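Local coordinates for protein sortase (Actinomyces oris, PDB 2XWG) that probably cleaves a sorting signal and joins pilin subunits as a class C sortase in fimbrial assembly, and binds calcium ions, at residues Ala56-Ser61 / Met96-Val101; Gln90-Glu95 / His131-Ser136; Ala103-Pro108 / Leu114-Gly119; Val171-Ser176 / Thr180-Val185; Leu210-Pro215 / His221-Thr226. One frame throughout, in Å; residues are numbered along the deposited sequence.

Contact 1 of 5, residues Ala56-Ser61 / Met96-Val101; sequences AKERAS and MDIDPV. With CA (calcium ion), chain G.
Glu-58 reaches out from helix 55-68 to meet Asp-97 and Ile-98 of the loop that precedes strand 103-107. Its CB lies 3.7 Å from Ile-98 CD1, and CG rests against CG1 and CD1 of the same isoleucine as the two side chains slide past each other in opposite directions. A bend at chi2 (-88°) brings the carboxylate to the metal while OE2 still touches Ile-98 CG1. OE2 binds the calcium ion at 2.8 Å. The other carboxylate oxygen, OE1, lies 2.6 Å from a water that can donate to it, and this water accepts the backbone N-H of Met-96 at 3.1 Å, linking helix and loop a second time. Asp-97 comes in across the glutamate at about a right angle, the carboxylate planes 55° apart, and its OD1 also binds the calcium, at 2.9 Å. The two ligand oxygens, Glu-58 OE2 and Asp-97 OD1, are 2.9 Å from each other; the shared cation probably offsets the repulsion expected of two anionic groups so close together. With the backbone O of His-94 as a third protein ligand, the arrangement is a calcium site of mixed carboxylate and carbonyl oxygens, clasping the N-terminal helix to the loop before the sortase β-sheet.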
# COMPACT_ATOMS: atom_id res chain seq x y z
N ALA A 56 4.42 18.93 -8.94
CA ALA A 56 4.15 18.37 -10.26
C ALA A 56 5.33 17.56 -10.77
O ALA A 56 5.15 16.56 -11.47
CB ALA A 56 3.79 19.44 -11.26
N LYS A 57 6.53 18.00 -10.45
CA LYS A 57 7.70 17.23 -10.84
C LYS A 57 7.67 15.90 -10.09
O LYS A 57 7.88 14.84 -10.69
CB LYS A 57 8.99 17.99 -10.56
CG LYS A 57 9.32 19.07 -11.60
CD LYS A 57 10.42 20.05 -11.13
CE LYS A 57 9.89 21.10 -10.14
NZ LYS A 57 10.97 21.91 -9.47
N GLU A 58 7.39 15.96 -8.79
CA GLU A 58 7.36 14.78 -7.93
C GLU A 58 6.35 13.76 -8.43
O GLU A 58 6.58 12.57 -8.36
CB GLU A 58 6.99 15.18 -6.50
CG GLU A 58 8.16 15.66 -5.70
CD GLU A 58 8.86 14.53 -5.04
OE1 GLU A 58 8.55 13.38 -5.40
OE2 GLU A 58 9.71 14.75 -4.16
N ARG A 59 5.24 14.24 -8.95
CA ARG A 59 4.25 13.31 -9.43
C ARG A 59 4.67 12.64 -10.74
O ARG A 59 4.49 11.42 -10.92
CB ARG A 59 2.90 14.00 -9.59
CG ARG A 59 1.85 13.01 -9.96
CD ARG A 59 0.46 13.58 -9.95
NE ARG A 59 -0.47 12.47 -9.77
CZ ARG A 59 -1.02 12.17 -8.60
NH1 ARG A 59 -0.73 12.91 -7.53
NH2 ARG A 59 -1.85 11.13 -8.50
N ALA A 60 5.24 13.42 -11.66
CA ALA A 60 5.67 12.88 -12.95
C ALA A 60 6.80 11.87 -12.75
O ALA A 60 6.88 10.87 -13.46
CB ALA A 60 6.12 13.99 -13.89
N SER A 61 7.67 12.15 -11.79
CA SER A 61 8.73 11.22 -11.45
C SER A 61 8.15 9.94 -10.83
O SER A 61 8.58 8.83 -11.16
CB SER A 61 9.72 11.87 -10.49
OG SER A 61 10.70 10.93 -10.10
N MET A 96 8.47 10.38 -4.13
CA MET A 96 7.45 10.89 -3.23
C MET A 96 8.01 11.32 -1.87
O MET A 96 7.49 10.91 -0.83
CB MET A 96 6.38 9.83 -3.05
CG MET A 96 5.82 9.33 -4.36
SD MET A 96 4.36 8.30 -4.16
CE MET A 96 3.10 9.52 -3.81
N ASP A 97 9.06 12.15 -1.88
CA ASP A 97 9.80 12.49 -0.67
C ASP A 97 9.75 13.98 -0.25
O ASP A 97 10.55 14.45 0.57
CB ASP A 97 11.27 12.00 -0.75
CG ASP A 97 12.19 12.93 -1.57
OD1 ASP A 97 11.77 13.46 -2.63
OD2 ASP A 97 13.35 13.12 -1.14
N ILE A 98 8.79 14.72 -0.81
CA ILE A 98 8.60 16.11 -0.40
C ILE A 98 8.34 16.23 1.10
O ILE A 98 8.99 17.01 1.78
CB ILE A 98 7.41 16.75 -1.11
CG1 ILE A 98 7.54 16.62 -2.62
CG2 ILE A 98 7.33 18.21 -0.73
CD1 ILE A 98 6.30 17.11 -3.38
N ASP A 99 7.35 15.47 1.59
CA ASP A 99 7.04 15.40 3.02
C ASP A 99 7.52 14.06 3.58
O ASP A 99 7.85 13.13 2.83
CB ASP A 99 5.53 15.50 3.27
CG ASP A 99 4.94 16.83 2.82
OD1 ASP A 99 5.54 17.88 3.14
OD2 ASP A 99 3.88 16.80 2.14
N PRO A 100 7.55 13.95 4.91
CA PRO A 100 8.02 12.67 5.46
C PRO A 100 6.94 11.59 5.29
O PRO A 100 7.22 10.40 5.31
CB PRO A 100 8.27 12.99 6.93
CG PRO A 100 8.41 14.51 6.97
CD PRO A 100 7.42 14.99 5.94
N VAL A 101 5.70 12.03 5.09
CA VAL A 101 4.59 11.14 4.77
C VAL A 101 4.47 10.97 3.27
O VAL A 101 4.34 11.94 2.55
CB VAL A 101 3.30 11.72 5.31
CG1 VAL A 101 2.13 10.94 4.81
CG2 VAL A 101 3.34 11.75 6.83
CA CA G . 11.64 13.27 -5.51
O HOH W 1 8.91 11.33 -7.04

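Contact 2 of 5, residues Gln90-Glu95 / His131-Ser136; sequences QAYLHE and HLFGTS. With CA (calcium ion), chain G.
The hydroxyl of Tyr-92 meets ND1 of His-131 at 2.8 Å in a hydrogen bond that either partner could donate. The two rings approach rim to rim, their planes 23° apart, while CD1 of Phe-133 sits over one face of the tyrosine ring, toward its rim, 3.4 Å from Tyr-92 CG, the two rings meeting obliquely. The three form an aromatic cluster joining helix 87-93 to the loop after strand 129-131. On the far side of the imidazole, His-131 NE2 donates to Ser-136 O at 2.8 Å, from above the carbonyl plane, so the ring is gripped at both nitrogens. A type II turn from Leu-132 to Thr-135 folds the loop back. Further out, Gly-119 N bonds Tyr-92 OH, and the ring of His-118 meets Tyr-92 edge-to-face. A phenylalanine in place of Tyr-92 would probably leave His-131 ND1 and Gly-119 N without this shared partner. If His-131 is neutral, its NE2 proton would probably leave ND1 to accept from the phenol; a doubly protonated ring would reverse the bond.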
# COMPACT_ATOMS: atom_id res chain seq x y z
N GLN A 90 17.45 2.74 -2.19
CA GLN A 90 17.79 4.13 -1.96
C GLN A 90 17.17 4.95 -3.06
O GLN A 90 16.73 6.07 -2.84
CB GLN A 90 19.30 4.35 -1.93
CG GLN A 90 19.97 3.82 -0.68
CD GLN A 90 19.34 4.35 0.60
OE1 GLN A 90 19.06 3.59 1.53
NE2 GLN A 90 19.12 5.66 0.66
N ALA A 91 17.13 4.42 -4.27
CA ALA A 91 16.54 5.19 -5.36
C ALA A 91 15.06 5.42 -5.05
O ALA A 91 14.49 6.47 -5.35
CB ALA A 91 16.70 4.47 -6.69
N TYR A 92 14.47 4.42 -4.41
CA TYR A 92 13.04 4.43 -4.11
C TYR A 92 12.75 5.46 -3.04
O TYR A 92 11.76 6.18 -3.11
CB TYR A 92 12.62 3.01 -3.71
CG TYR A 92 11.39 2.86 -2.84
CD1 TYR A 92 10.12 2.90 -3.38
CD2 TYR A 92 11.51 2.60 -1.49
CE1 TYR A 92 9.02 2.74 -2.60
CE2 TYR A 92 10.42 2.43 -0.70
CZ TYR A 92 9.17 2.50 -1.25
OH TYR A 92 8.08 2.31 -0.45
N LEU A 93 13.64 5.57 -2.07
CA LEU A 93 13.46 6.54 -1.00
C LEU A 93 13.32 7.96 -1.53
O LEU A 93 12.79 8.84 -0.85
CB LEU A 93 14.64 6.46 -0.04
CG LEU A 93 14.44 5.73 1.28
CD1 LEU A 93 13.47 4.58 1.14
CD2 LEU A 93 15.79 5.26 1.80
N HIS A 94 13.81 8.19 -2.74
CA HIS A 94 13.79 9.53 -3.30
C HIS A 94 12.44 9.82 -3.94
O HIS A 94 12.10 10.97 -4.18
CB HIS A 94 14.91 9.72 -4.33
CG HIS A 94 16.19 10.21 -3.74
ND1 HIS A 94 17.31 9.41 -3.63
CD2 HIS A 94 16.55 11.42 -3.25
CE1 HIS A 94 18.29 10.10 -3.09
NE2 HIS A 94 17.86 11.33 -2.85
N GLU A 95 11.66 8.79 -4.23
CA GLU A 95 10.35 9.04 -4.82
C GLU A 95 9.38 9.50 -3.75
O GLU A 95 9.47 9.09 -2.60
CB GLU A 95 9.84 7.80 -5.54
CG GLU A 95 10.76 7.35 -6.65
CD GLU A 95 10.78 8.33 -7.82
OE1 GLU A 95 9.92 9.23 -7.86
OE2 GLU A 95 11.65 8.18 -8.70
N HIS A 131 4.31 1.15 2.83
CA HIS A 131 4.15 0.83 1.42
C HIS A 131 5.15 -0.21 0.96
O HIS A 131 6.35 -0.10 1.25
CB HIS A 131 4.34 2.07 0.59
CG HIS A 131 4.42 1.78 -0.87
ND1 HIS A 131 5.61 1.73 -1.55
CD2 HIS A 131 3.45 1.48 -1.77
CE1 HIS A 131 5.38 1.43 -2.82
NE2 HIS A 131 4.08 1.28 -2.98
N LEU A 132 4.67 -1.20 0.22
CA LEU A 132 5.48 -2.37 -0.09
C LEU A 132 6.47 -2.14 -1.23
O LEU A 132 6.09 -2.15 -2.41
CB LEU A 132 4.60 -3.57 -0.40
CG LEU A 132 5.34 -4.90 -0.43
CD1 LEU A 132 6.17 -5.04 0.82
CD2 LEU A 132 4.37 -6.04 -0.54
N PHE A 133 7.74 -1.94 -0.87
CA PHE A 133 8.81 -1.76 -1.84
C PHE A 133 8.77 -2.90 -2.83
O PHE A 133 8.77 -4.07 -2.46
CB PHE A 133 10.16 -1.68 -1.15
CG PHE A 133 11.34 -1.64 -2.10
CD1 PHE A 133 11.56 -0.53 -2.91
CD2 PHE A 133 12.25 -2.69 -2.15
CE1 PHE A 133 12.65 -0.48 -3.77
CE2 PHE A 133 13.34 -2.65 -3.00
CZ PHE A 133 13.54 -1.53 -3.82
N GLY A 134 8.70 -2.55 -4.11
CA GLY A 134 8.53 -3.55 -5.14
C GLY A 134 7.22 -3.34 -5.85
O GLY A 134 7.06 -3.78 -6.98
N THR A 135 6.27 -2.66 -5.20
CA THR A 135 4.97 -2.40 -5.82
C THR A 135 4.87 -0.94 -6.27
O THR A 135 5.74 -0.13 -5.95
CB THR A 135 3.80 -2.76 -4.89
OG1 THR A 135 3.77 -1.86 -3.78
CG2 THR A 135 3.98 -4.16 -4.35
N SER A 136 3.83 -0.61 -7.02
CA SER A 136 3.66 0.72 -7.56
C SER A 136 3.47 1.74 -6.44
O SER A 136 2.77 1.48 -5.47
CB SER A 136 2.44 0.76 -8.48
OG SER A 136 2.45 -0.32 -9.41
CA CA G . 11.64 13.27 -5.51

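Contact 3 of 5, residues Ala103-Pro108 / Leu114-Gly119; sequences ARIVIP and LPIYHG
Ala-103 and Ile-116 form one end of an antiparallel β-hairpin in the sortase sheet, built from strands 103-107 and 112-118. Ile-116 N donates to Ala-103 O at 2.7 Å, while the return bond from Ala-103 N to Ile-116 O is weak. At the other hydrogen-bonded pair the exchange is more even: Ile-105 N reaches Leu-114 O at 2.9 Å and Leu-114 N reaches Ile-105 O at 3.0 Å, both almost straight. Between them Arg-104 faces Pro-115 in a non-hydrogen-bonded pair, a place where the missing proline N-H costs the hairpin no bond. Arg-104 N is satisfied instead by Ser-175 on the neighbouring strand 171-176. On the face shared by Ala-103, Ile-105, Leu-114 and Ile-116 the contact is apolar. Ile-116 CG1 stands beside its own backbone N, chi1 -64°, which carries CD1 across to Ala-103 CB at 3.9 Å and to Ile-105 CB. Trimming Ile-116 to a glycine is likely to open a gap beside both residues. On the opposite face Arg-104 bends at chi2 and chi3 and lays one guanidinium face against the Leu-114 to Pro-115 peptide bond. Pro-115 N lies 3.4 Å from the guanidinium plane of Arg-104, and Arg-104 NH2 reaches the proline ring, 3.6 Å from Pro-115 CD.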
# COMPACT_ATOMS: atom_id res chain seq x y z
N ALA A 103 1.97 9.39 1.61
CA ALA A 103 0.56 9.57 1.23
C ALA A 103 -0.34 9.32 2.44
O ALA A 103 0.14 8.98 3.53
CB ALA A 103 0.19 8.63 0.10
N ARG A 104 -1.64 9.48 2.25
CA ARG A 104 -2.60 9.26 3.33
C ARG A 104 -3.75 8.40 2.86
O ARG A 104 -4.20 8.55 1.72
CB ARG A 104 -3.20 10.58 3.78
CG ARG A 104 -2.26 11.41 4.53
CD ARG A 104 -3.01 12.14 5.58
NE ARG A 104 -2.22 12.12 6.81
CZ ARG A 104 -2.51 11.42 7.90
NH1 ARG A 104 -3.62 10.66 7.98
NH2 ARG A 104 -1.68 11.50 8.94
N ILE A 105 -4.27 7.54 3.74
CA ILE A 105 -5.41 6.71 3.37
C ILE A 105 -6.52 6.86 4.37
O ILE A 105 -6.27 6.92 5.56
CB ILE A 105 -5.04 5.23 3.33
CG1 ILE A 105 -6.26 4.39 2.94
CG2 ILE A 105 -4.49 4.77 4.68
CD1 ILE A 105 -5.88 3.02 2.53
N VAL A 106 -7.74 6.92 3.87
CA VAL A 106 -8.91 7.02 4.73
C VAL A 106 -9.91 5.98 4.24
O VAL A 106 -10.23 5.94 3.05
CB VAL A 106 -9.55 8.42 4.73
CG1 VAL A 106 -9.87 8.84 3.34
CG2 VAL A 106 -10.83 8.43 5.57
N ILE A 107 -10.34 5.11 5.15
CA ILE A 107 -11.31 4.05 4.86
C ILE A 107 -12.43 4.37 5.80
O ILE A 107 -12.45 3.89 6.93
CB ILE A 107 -10.72 2.70 5.19
CG1 ILE A 107 -9.35 2.59 4.56
CG2 ILE A 107 -11.63 1.56 4.66
CD1 ILE A 107 -8.47 1.60 5.22
N PRO A 108 -13.35 5.23 5.37
CA PRO A 108 -14.27 5.87 6.30
C PRO A 108 -15.03 4.85 7.08
O PRO A 108 -15.15 5.00 8.30
CB PRO A 108 -15.23 6.61 5.40
CG PRO A 108 -14.55 6.73 4.11
CD PRO A 108 -13.59 5.62 3.97
N LEU A 114 -4.93 7.17 8.20
CA LEU A 114 -3.52 6.92 8.52
C LEU A 114 -2.56 7.46 7.45
O LEU A 114 -2.91 7.53 6.28
CB LEU A 114 -3.29 5.41 8.65
CG LEU A 114 -3.97 4.67 9.80
CD1 LEU A 114 -3.88 3.16 9.58
CD2 LEU A 114 -3.33 5.07 11.12
N PRO A 115 -1.32 7.83 7.86
CA PRO A 115 -0.22 8.20 6.98
C PRO A 115 0.42 6.97 6.40
O PRO A 115 0.36 5.92 7.05
CB PRO A 115 0.76 8.85 7.93
CG PRO A 115 0.54 8.16 9.21
CD PRO A 115 -0.95 8.00 9.27
N ILE A 116 1.02 7.09 5.22
CA ILE A 116 1.69 6.00 4.52
C ILE A 116 3.16 6.37 4.38
O ILE A 116 3.49 7.48 3.98
CB ILE A 116 1.10 5.84 3.13
CG1 ILE A 116 -0.36 5.42 3.23
CG2 ILE A 116 1.87 4.83 2.34
CD1 ILE A 116 -1.10 5.47 1.94
N TYR A 117 4.05 5.44 4.70
CA TYR A 117 5.48 5.69 4.63
C TYR A 117 6.14 4.67 3.72
O TYR A 117 5.57 3.60 3.45
CB TYR A 117 6.12 5.57 6.02
CG TYR A 117 5.58 6.53 7.05
CD1 TYR A 117 5.99 7.85 7.06
CD2 TYR A 117 4.68 6.11 8.02
CE1 TYR A 117 5.52 8.74 8.02
CE2 TYR A 117 4.20 6.99 8.97
CZ TYR A 117 4.63 8.31 8.96
OH TYR A 117 4.15 9.20 9.91
N HIS A 118 7.33 5.01 3.26
CA HIS A 118 8.16 4.11 2.46
C HIS A 118 8.49 2.87 3.27
O HIS A 118 8.92 2.97 4.41
CB HIS A 118 9.49 4.78 2.11
CG HIS A 118 9.38 5.87 1.10
ND1 HIS A 118 9.08 7.18 1.43
CD2 HIS A 118 9.59 5.87 -0.24
CE1 HIS A 118 9.07 7.91 0.34
NE2 HIS A 118 9.37 7.14 -0.69
N GLY A 119 8.34 1.69 2.66
CA GLY A 119 8.85 0.45 3.24
C GLY A 119 7.96 -0.24 4.27
O GLY A 119 6.92 0.29 4.68

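Contact 4 of 5, residues Val171-Ser176 / Thr180-Val185; sequences VFYVSS and TLKYEV
Phe-172 and Tyr-183 exchange backbone hydrogen bonds in a β-hairpin of the sortase sheet, where strands 171-176 and 179-191 run antiparallel, the two short segments 159° apart in direction. Of this pair's two bonds, Tyr-183 N to Phe-172 O is 2.8 Å, and Val-174 and Leu-181 form a second such pair. Three non-hydrogen-bonded pairs alternate with them: Val-171 with Glu-184, Tyr-173 with Lys-182, and Ser-175 with Thr-180.

The buried face holds the aromatic pair. Phe-172 CG sits between the backbone N and the carbonyl carbon (chi1 59°), which leans the ring close to the partner strand, so that Tyr-183 CB lies over its face in a CH-pi contact, 3.8 Å from the ring centroid. The ring planes are only 17° apart, but the lateral offset leaves little stacking. Val-185 CG2 closes the phenylalanine edge, and Tyr-183 OH is held by Asp-206. Ile-105 and Ile-107 of strand 103-107 pack against Phe-172 too.

On the other face the extended Lys-182 runs alongside Tyr-173, pointing the same way, with its CG 3.6 Å from Tyr-173 CE1. Its CE continues to Val-171 CG2, also at 3.6 Å. Near the turn, Ser-175 OG and Thr-180 OG1 share a hydrogen bond of 2.6 Å.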
# COMPACT_ATOMS: atom_id res chain seq x y z
N VAL A 171 -15.55 1.61 0.02
CA VAL A 171 -14.77 2.62 -0.65
C VAL A 171 -13.61 3.05 0.22
O VAL A 171 -13.76 3.08 1.44
CB VAL A 171 -15.69 3.80 -0.95
CG1 VAL A 171 -15.06 5.09 -0.57
CG2 VAL A 171 -16.11 3.77 -2.41
N PHE A 172 -12.45 3.30 -0.39
CA PHE A 172 -11.36 4.03 0.27
C PHE A 172 -10.70 5.05 -0.64
O PHE A 172 -10.85 4.98 -1.86
CB PHE A 172 -10.30 3.12 0.90
CG PHE A 172 -9.62 2.19 -0.06
CD1 PHE A 172 -10.12 0.90 -0.28
CD2 PHE A 172 -8.45 2.55 -0.67
CE1 PHE A 172 -9.48 0.02 -1.12
CE2 PHE A 172 -7.80 1.69 -1.53
CZ PHE A 172 -8.32 0.41 -1.76
N TYR A 173 -9.97 5.99 -0.03
CA TYR A 173 -9.36 7.09 -0.76
C TYR A 173 -7.91 7.19 -0.41
O TYR A 173 -7.56 7.16 0.76
CB TYR A 173 -10.00 8.40 -0.36
CG TYR A 173 -11.48 8.45 -0.57
CD1 TYR A 173 -12.00 8.91 -1.77
CD2 TYR A 173 -12.36 8.08 0.43
CE1 TYR A 173 -13.36 8.98 -1.98
CE2 TYR A 173 -13.73 8.17 0.24
CZ TYR A 173 -14.22 8.62 -0.97
OH TYR A 173 -15.58 8.70 -1.17
N VAL A 174 -7.06 7.36 -1.41
CA VAL A 174 -5.64 7.53 -1.19
C VAL A 174 -5.20 8.92 -1.70
O VAL A 174 -5.15 9.13 -2.91
CB VAL A 174 -4.86 6.43 -1.90
CG1 VAL A 174 -3.36 6.59 -1.67
CG2 VAL A 174 -5.34 5.06 -1.43
N SER A 175 -4.92 9.86 -0.79
CA SER A 175 -4.43 11.19 -1.16
C SER A 175 -2.91 11.33 -1.15
O SER A 175 -2.25 10.93 -0.19
CB SER A 175 -5.03 12.26 -0.25
OG SER A 175 -6.43 12.30 -0.45
N SER A 176 -2.35 11.90 -2.21
CA SER A 176 -0.92 12.21 -2.27
C SER A 176 -0.66 13.21 -3.38
O SER A 176 -1.40 13.25 -4.36
CB SER A 176 -0.10 10.96 -2.55
OG SER A 176 -0.34 10.51 -3.87
N THR A 180 -6.56 13.26 -4.84
CA THR A 180 -7.21 12.21 -4.07
C THR A 180 -7.77 11.13 -4.99
O THR A 180 -8.55 11.41 -5.89
CB THR A 180 -8.35 12.76 -3.20
OG1 THR A 180 -7.81 13.65 -2.21
CG2 THR A 180 -9.07 11.64 -2.47
N LEU A 181 -7.37 9.88 -4.73
CA LEU A 181 -7.75 8.76 -5.57
C LEU A 181 -8.83 7.93 -4.89
O LEU A 181 -8.63 7.43 -3.78
CB LEU A 181 -6.52 7.88 -5.78
CG LEU A 181 -5.19 8.52 -6.13
CD1 LEU A 181 -4.20 7.42 -6.43
CD2 LEU A 181 -5.29 9.49 -7.31
N LYS A 182 -9.99 7.77 -5.53
CA LYS A 182 -11.03 6.92 -4.98
C LYS A 182 -10.90 5.51 -5.51
O LYS A 182 -10.86 5.33 -6.73
CB LYS A 182 -12.40 7.46 -5.34
CG LYS A 182 -13.56 6.68 -4.76
CD LYS A 182 -14.88 7.31 -5.17
CE LYS A 182 -16.05 6.68 -4.46
NZ LYS A 182 -17.38 7.14 -5.02
N TYR A 183 -10.82 4.52 -4.61
CA TYR A 183 -10.88 3.10 -4.99
C TYR A 183 -12.13 2.41 -4.42
O TYR A 183 -12.60 2.77 -3.34
CB TYR A 183 -9.64 2.35 -4.52
CG TYR A 183 -8.40 2.85 -5.19
CD1 TYR A 183 -7.74 3.95 -4.72
CD2 TYR A 183 -7.89 2.22 -6.30
CE1 TYR A 183 -6.62 4.43 -5.34
CE2 TYR A 183 -6.77 2.67 -6.92
CZ TYR A 183 -6.14 3.79 -6.44
OH TYR A 183 -5.00 4.27 -7.06
N GLU A 184 -12.66 1.44 -5.15
CA GLU A 184 -13.80 0.66 -4.66
C GLU A 184 -13.36 -0.79 -4.49
O GLU A 184 -12.68 -1.34 -5.36
CB GLU A 184 -14.98 0.78 -5.63
CG GLU A 184 -16.20 -0.06 -5.24
CD GLU A 184 -17.34 0.00 -6.28
OE1 GLU A 184 -17.07 -0.19 -7.49
OE2 GLU A 184 -18.51 0.24 -5.87
N VAL A 185 -13.70 -1.40 -3.36
CA VAL A 185 -13.26 -2.77 -3.06
C VAL A 185 -13.95 -3.78 -3.96
O VAL A 185 -15.18 -3.83 -4.02
CB VAL A 185 -13.54 -3.13 -1.60
CG1 VAL A 185 -13.21 -4.59 -1.33
CG2 VAL A 185 -12.79 -2.22 -0.67

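Contact 5 of 5, residues Leu210-Pro215 / His221-Thr226; sequences LITCTP and HRLLVT
Leu-210 to Thr-214 and His-221 to Val-225 pair as an antiparallel β-hairpin, held first by backbone hydrogen bonds. Leu-210 with Val-225, Thr-212 with Leu-223 and Thr-214 with His-221 each exchange two; the shortest is His-221 N to Thr-214 O at 2.7 Å, and its return bond, Thr-214 N to His-221 O, is weak.

Apolar contacts occur on both faces. Ile-211 and Leu-224 lie side by side and point the same way, CD1 of the isoleucine meeting CD2 of the leucine, while Ile-211 CD1 also reaches Arg-222 CB at 4.0 Å. On the opposite face Thr-212 CG2 touches Leu-223 CB at 3.9 Å. Thr-212 turns its hydroxyl to Thr-152 and Gly-150.

The polar contact joins Cys-213 and Arg-222, a non-hydrogen-bonded pair. The arginine bends at chi2 (-51°), folding its guanidinium back so that Cys-213 SG lies over one face, 3.5 Å from Arg-222 NH1. Arg-222 NH1 also donates to His-221 O at 2.6 Å, and NE forms a salt bridge with Asp-76, so both bonds help to fix the plane under the sulfur. Asp-76 and Trp-78, which touches Cys-213, are consistent with the lid over the active site in class C sortases. Cys-213 is the predicted acyl-thioester nucleophile, and the predicted catalytic His-151 lies about 6 Å from the neighbouring Thr-212, between side chains. The guanidinium set against the sulfur is consistent with the cysteine-histidine-arginine active site of sortases.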
# COMPACT_ATOMS: atom_id res chain seq x y z
N LEU A 210 -4.87 -3.41 0.18
CA LEU A 210 -4.59 -3.29 1.60
C LEU A 210 -4.31 -4.68 2.18
O LEU A 210 -5.17 -5.56 2.15
CB LEU A 210 -5.81 -2.68 2.29
CG LEU A 210 -6.39 -1.46 1.58
CD1 LEU A 210 -7.62 -0.95 2.28
CD2 LEU A 210 -5.37 -0.33 1.47
N ILE A 211 -3.12 -4.90 2.72
CA ILE A 211 -2.85 -6.21 3.28
C ILE A 211 -2.57 -6.17 4.77
O ILE A 211 -1.84 -5.32 5.23
CB ILE A 211 -1.68 -6.87 2.57
CG1 ILE A 211 -1.41 -8.26 3.15
CG2 ILE A 211 -0.44 -6.02 2.69
CD1 ILE A 211 -0.38 -9.05 2.35
N THR A 212 -3.17 -7.09 5.52
CA THR A 212 -2.87 -7.22 6.94
C THR A 212 -2.70 -8.69 7.32
O THR A 212 -2.86 -9.59 6.49
CB THR A 212 -3.99 -6.61 7.78
OG1 THR A 212 -3.61 -6.62 9.15
CG2 THR A 212 -5.22 -7.41 7.63
N CYS A 213 -2.34 -8.95 8.58
CA CYS A 213 -2.24 -10.32 9.06
C CYS A 213 -3.57 -10.80 9.59
O CYS A 213 -4.39 -9.99 10.02
CB CYS A 213 -1.19 -10.41 10.13
SG CYS A 213 0.40 -10.20 9.41
N THR A 214 -3.77 -12.11 9.57
CA THR A 214 -5.02 -12.71 10.02
C THR A 214 -4.81 -14.19 10.30
O THR A 214 -3.97 -14.83 9.66
CB THR A 214 -6.14 -12.52 8.99
OG1 THR A 214 -7.41 -12.51 9.66
CG2 THR A 214 -6.10 -13.63 7.95
N PRO A 215 -5.54 -14.72 11.30
CA PRO A 215 -6.48 -13.98 12.17
C PRO A 215 -5.76 -13.26 13.31
O PRO A 215 -4.59 -13.55 13.59
CB PRO A 215 -7.39 -15.09 12.75
CG PRO A 215 -6.84 -16.41 12.23
CD PRO A 215 -5.46 -16.14 11.70
N HIS A 221 -2.14 -16.37 8.39
CA HIS A 221 -2.41 -15.98 6.99
C HIS A 221 -2.29 -14.46 6.73
O HIS A 221 -1.72 -13.73 7.53
CB HIS A 221 -3.78 -16.49 6.56
CG HIS A 221 -3.90 -17.98 6.53
ND1 HIS A 221 -4.16 -18.73 7.66
CD2 HIS A 221 -3.79 -18.87 5.51
CE1 HIS A 221 -4.21 -20.01 7.33
NE2 HIS A 221 -3.98 -20.12 6.03
N ARG A 222 -2.81 -14.02 5.58
CA ARG A 222 -2.86 -12.61 5.20
C ARG A 222 -4.21 -12.27 4.63
O ARG A 222 -4.71 -13.00 3.79
CB ARG A 222 -1.84 -12.31 4.12
CG ARG A 222 -0.44 -12.63 4.49
CD ARG A 222 -0.07 -12.02 5.80
NE ARG A 222 1.32 -12.34 6.11
CZ ARG A 222 1.71 -13.02 7.18
NH1 ARG A 222 0.81 -13.45 8.06
NH2 ARG A 222 3.00 -13.25 7.38
N LEU A 223 -4.80 -11.16 5.05
CA LEU A 223 -6.05 -10.72 4.45
C LEU A 223 -5.76 -9.65 3.39
O LEU A 223 -5.10 -8.66 3.68
CB LEU A 223 -6.99 -10.22 5.53
CG LEU A 223 -8.13 -9.36 5.02
CD1 LEU A 223 -9.15 -10.26 4.36
CD2 LEU A 223 -8.78 -8.60 6.18
N LEU A 224 -6.23 -9.86 2.16
CA LEU A 224 -5.95 -8.95 1.05
C LEU A 224 -7.24 -8.36 0.58
O LEU A 224 -8.07 -9.07 0.04
CB LEU A 224 -5.33 -9.67 -0.15
CG LEU A 224 -4.09 -10.58 -0.07
CD1 LEU A 224 -3.27 -10.46 -1.33
CD2 LEU A 224 -3.21 -10.31 1.10
N VAL A 225 -7.39 -7.06 0.76
CA VAL A 225 -8.53 -6.33 0.26
C VAL A 225 -8.05 -5.51 -0.93
O VAL A 225 -7.15 -4.67 -0.78
CB VAL A 225 -9.12 -5.40 1.33
CG1 VAL A 225 -10.05 -4.35 0.71
CG2 VAL A 225 -9.83 -6.21 2.41
N THR A 226 -8.60 -5.76 -2.10
CA THR A 226 -8.16 -5.07 -3.30
C THR A 226 -9.24 -4.09 -3.72
O THR A 226 -10.42 -4.43 -3.74
CB THR A 226 -7.89 -6.06 -4.46
OG1 THR A 226 -6.91 -7.04 -4.07
CG2 THR A 226 -7.40 -5.31 -5.70

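Overall arrangement
From the N terminus, helix 55-68 enters contact 1, which closes on the loop at 96-101. Contact 2 starts from helix 87-93 before that loop is complete and closes at 131-136, so contacts 1 and 2 cross; both bind the same calcium ion, and Ser-61 bonds Glu-95 between them. The hairpin of contact 3 lies wholly within the span of contact 2 and touches it through His-118 and Tyr-117. Contacts 4 and 5 follow in series as two more hairpins. Strands 103-107 and 171-176 join contacts 3 and 4, strands 179-191 and 221-229 join 4 and 5, and Leu-210 packs against Ile-105 and Phe-172. Contacts 1 and 5 lie on opposite sides of the chain's centre, about 28 Å apart between centres.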